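Local atomic coordinates of Rho guanine nucleotide exchange factor TIAM2 (Mus musculus, PDB entry 3A8P), a protein that activates the small GTPase Rac1 by stimulating its exchange of GDP for GTP, linking extracellular signals such as laminin to the cytoskeleton and neurite growth. Residues V11-W16 with V116-S121. Sequence-based numbering, arbitrary orientation.
Sequences VRKAGW and VTAIHS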
ATOM      1  N   VAL A  11     -12.197  19.523   6.418  1.00 57.54           N
ATOM      2  CA  VAL A  11     -11.233  18.718   7.151  1.00 54.73           C
ATOM      3  C   VAL A  11     -11.874  17.507   7.814  1.00 52.26           C
ATOM      4  O   VAL A  11     -12.811  17.636   8.599  1.00 51.36           O
ATOM      5  CB  VAL A  11     -10.528  19.556   8.233  1.00 54.88           C
ATOM      6  CG1 VAL A  11      -9.764  18.649   9.183  1.00 54.38           C
ATOM      7  CG2 VAL A  11      -9.585  20.555   7.574  1.00 54.81           C
ATOM      8  N   ARG A  12     -11.352  16.330   7.493  1.00 49.74           N
ATOM      9  CA  ARG A  12     -11.847  15.079   8.049  1.00 46.94           C
ATOM     10  C   ARG A  12     -11.194  14.825   9.402  1.00 44.01           C
ATOM     11  O   ARG A  12     -11.809  14.273  10.311  1.00 43.01           O
ATOM     12  CB  ARG A  12     -11.529  13.927   7.087  1.00 49.30           C
ATOM     13  CG  ARG A  12     -11.862  12.538   7.620  1.00 51.78           C
ATOM     14  CD  ARG A  12     -11.462  11.460   6.621  1.00 53.81           C
ATOM     15  NE  ARG A  12     -12.295  11.465   5.420  1.00 54.24           N
ATOM     16  CZ  ARG A  12     -13.513  10.934   5.355  1.00 54.92           C
ATOM     17  NH1 ARG A  12     -14.041  10.350   6.423  1.00 53.65           N
ATOM     18  NH2 ARG A  12     -14.202  10.979   4.220  1.00 54.30           N
ATOM     19  N   LYS A  13      -9.938  15.230   9.527  1.00 40.87           N
ATOM     20  CA  LYS A  13      -9.200  15.041  10.764  1.00 39.11           C
ATOM     21  C   LYS A  13      -7.987  15.955  10.778  1.00 37.72           C
ATOM     22  O   LYS A  13      -7.478  16.337   9.721  1.00 37.57           O
ATOM     23  CB  LYS A  13      -8.738  13.589  10.898  1.00 38.36           C
ATOM     24  CG  LYS A  13      -8.268  13.251  12.299  1.00 40.56           C
ATOM     25  CD  LYS A  13      -7.815  11.817  12.412  1.00 39.53           C
ATOM     26  CE  LYS A  13      -7.663  11.416  13.862  1.00 41.26           C
ATOM     27  NZ  LYS A  13      -6.785  12.345  14.620  1.00 42.74           N
ATOM     28  N   ALA A  14      -7.526  16.292  11.977  1.00 35.04           N
ATOM     29  CA  ALA A  14      -6.375  17.169  12.140  1.00 35.47           C
ATOM     30  C   ALA A  14      -5.688  16.882  13.476  1.00 35.20           C
ATOM     31  O   ALA A  14      -6.346  16.518  14.445  1.00 37.37           O
ATOM     32  CB  ALA A  14      -6.828  18.626  12.080  1.00 35.09           C
ATOM     33  N   GLY A  15      -4.370  17.037  13.528  1.00 33.30           N
ATOM     34  CA  GLY A  15      -3.672  16.778  14.773  1.00 30.65           C
ATOM     35  C   GLY A  15      -2.173  16.722  14.601  1.00 30.17           C
ATOM     36  O   GLY A  15      -1.679  16.600  13.479  1.00 28.46           O
ATOM     37  N   TRP A  16      -1.444  16.816  15.711  1.00 28.07           N
ATOM     38  CA  TRP A  16       0.014  16.774  15.674  1.00 28.12           C
ATOM     39  C   TRP A  16       0.510  15.387  15.305  1.00 28.64           C
ATOM     40  O   TRP A  16      -0.007  14.380  15.788  1.00 27.60           O
ATOM     41  CB  TRP A  16       0.616  17.138  17.032  1.00 27.79           C
ATOM     42  CG  TRP A  16       0.514  18.582  17.420  1.00 30.75           C
ATOM     43  CD1 TRP A  16      -0.296  19.121  18.377  1.00 31.70           C
ATOM     44  CD2 TRP A  16       1.287  19.663  16.893  1.00 32.61           C
ATOM     45  NE1 TRP A  16      -0.071  20.474  18.484  1.00 33.30           N
ATOM     46  CE2 TRP A  16       0.896  20.833  17.583  1.00 32.95           C
ATOM     47  CE3 TRP A  16       2.276  19.758  15.903  1.00 33.88           C
ATOM     48  CZ2 TRP A  16       1.459  22.084  17.317  1.00 32.65           C
ATOM     49  CZ3 TRP A  16       2.838  21.007  15.639  1.00 33.58           C
ATOM     50  CH2 TRP A  16       2.426  22.150  16.346  1.00 33.97           C
ATOM     51  N   VAL A 116      -5.726   6.120  10.956  1.00 21.49           N
ATOM     52  CA  VAL A 116      -5.824   5.029  10.002  1.00 23.29           C
ATOM     53  C   VAL A 116      -7.240   4.975   9.439  1.00 23.80           C
ATOM     54  O   VAL A 116      -7.427   4.869   8.230  1.00 24.32           O
ATOM     55  CB  VAL A 116      -5.477   3.667  10.665  1.00 23.47           C
ATOM     56  CG1 VAL A 116      -5.881   2.508   9.746  1.00 23.86           C
ATOM     57  CG2 VAL A 116      -3.994   3.604  10.941  1.00 21.57           C
ATOM     58  N   THR A 117      -8.232   5.053  10.321  1.00 24.10           N
ATOM     59  CA  THR A 117      -9.626   5.009   9.904  1.00 23.33           C
ATOM     60  C   THR A 117      -9.947   6.180   8.972  1.00 24.21           C
ATOM     61  O   THR A 117     -10.588   6.008   7.930  1.00 24.76           O
ATOM     62  CB  THR A 117     -10.571   5.065  11.133  1.00 25.52           C
ATOM     63  OG1 THR A 117     -10.364   3.903  11.948  1.00 23.91           O
ATOM     64  CG2 THR A 117     -12.044   5.126  10.693  1.00 24.61           C
ATOM     65  N   ALA A 118      -9.489   7.368   9.358  1.00 23.06           N
ATOM     66  CA  ALA A 118      -9.717   8.581   8.579  1.00 25.99           C
ATOM     67  C   ALA A 118      -9.123   8.492   7.167  1.00 24.56           C
ATOM     68  O   ALA A 118      -9.810   8.746   6.180  1.00 25.54           O
ATOM     69  CB  ALA A 118      -9.136   9.808   9.332  1.00 22.06           C
ATOM     70  N   ILE A 119      -7.853   8.119   7.071  1.00 25.84           N
ATOM     71  CA  ILE A 119      -7.195   8.026   5.771  1.00 25.45           C
ATOM     72  C   ILE A 119      -7.837   6.969   4.881  1.00 26.67           C
ATOM     73  O   ILE A 119      -8.091   7.212   3.698  1.00 26.93           O
ATOM     74  CB  ILE A 119      -5.687   7.746   5.949  1.00 25.61           C
ATOM     75  CG1 ILE A 119      -5.033   8.969   6.603  1.00 26.24           C
ATOM     76  CG2 ILE A 119      -5.035   7.435   4.597  1.00 25.77           C
ATOM     77  CD1 ILE A 119      -3.619   8.746   7.092  1.00 22.83           C
ATOM     78  N   HIS A 120      -8.119   5.798   5.443  1.00 25.47           N
ATOM     79  CA  HIS A 120      -8.742   4.741   4.661  1.00 24.11           C
ATOM     80  C   HIS A 120     -10.137   5.138   4.223  1.00 25.58           C
ATOM     81  O   HIS A 120     -10.546   4.817   3.107  1.00 24.98           O
ATOM     82  CB  HIS A 120      -8.786   3.434   5.461  1.00 24.49           C
ATOM     83  CG  HIS A 120      -7.478   2.708   5.480  1.00 24.62           C
ATOM     84  ND1 HIS A 120      -7.217   1.660   6.335  1.00 24.88           N
ATOM     85  CD2 HIS A 120      -6.359   2.873   4.734  1.00 23.22           C
ATOM     86  CE1 HIS A 120      -5.993   1.210   6.116  1.00 24.61           C
ATOM     87  NE2 HIS A 120      -5.450   1.930   5.149  1.00 24.71           N
ATOM     88  N   SER A 121     -10.870   5.837   5.089  1.00 25.99           N
ATOM     89  CA  SER A 121     -12.226   6.269   4.738  1.00 27.84           C
ATOM     90  C   SER A 121     -12.220   7.287   3.604  1.00 26.88           C
ATOM     91  O   SER A 121     -13.064   7.236   2.714  1.00 28.04           O
ATOM     92  CB  SER A 121     -12.941   6.860   5.955  1.00 26.60           C
ATOM     93  OG  SER A 121     -13.147   5.858   6.932  1.00 29.82           O
TER
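Arg12 and Lys13 reach from the N-terminal end of segment 11-16, where the chain turns a corner at Arg12, to the C-terminal helix of the PH domain, and the methyl group of Ala118 sits between them. Ala118 CB lies 3.9 Å from Arg12 CD and also 3.9 Å from Lys13 CD, so each long chain touches it through a methylene.

Arg12 first runs straight at the helix, then turns along it. Its chain is extended through CD, with CG anti to the backbone N (chi1 174°), and this carries CD to 3.2 Å from Ala118 O. The bend at chi3 (-69°) turns the guanidinium along the helix, to Ser121, three residues on from Ala118. One face of that group lies against the backbone and CB of Ser121, with NH1 3.7 Å from Ser121 CB. The hydroxyl of Ser121 is engaged elsewhere: OG donates to Thr117 O at 2.8 Å, from above the carbonyl plane. Ser121 N reaches the same oxygen from the opposite face, so Thr117 O takes two bonds.

Lys13 passes Ala118 with its CB and CD, then turns away at its end. Its NZ forms a salt bridge with Asp111 and a cation-pi contact with Trp115, both on the same helix. Leu46 of strand 40-47 touches both Arg12 and Ala118.

This is the first PH domain of TIAM2, part of its PHCCEx module, with the C-terminal helix packed against the curved sheet. PH 1 and the CC-Ex region are needed for membrane localization. No hydrogen bond joins the two segments. The contact is mainly van der Waals: methylenes of Arg12 and Lys13 pack on the Ala118 methyl, and the flat face of the Arg12 guanidinium lies on Ser121. The positive charge of Arg12 near Ala118 O may add a weak electrostatic attraction.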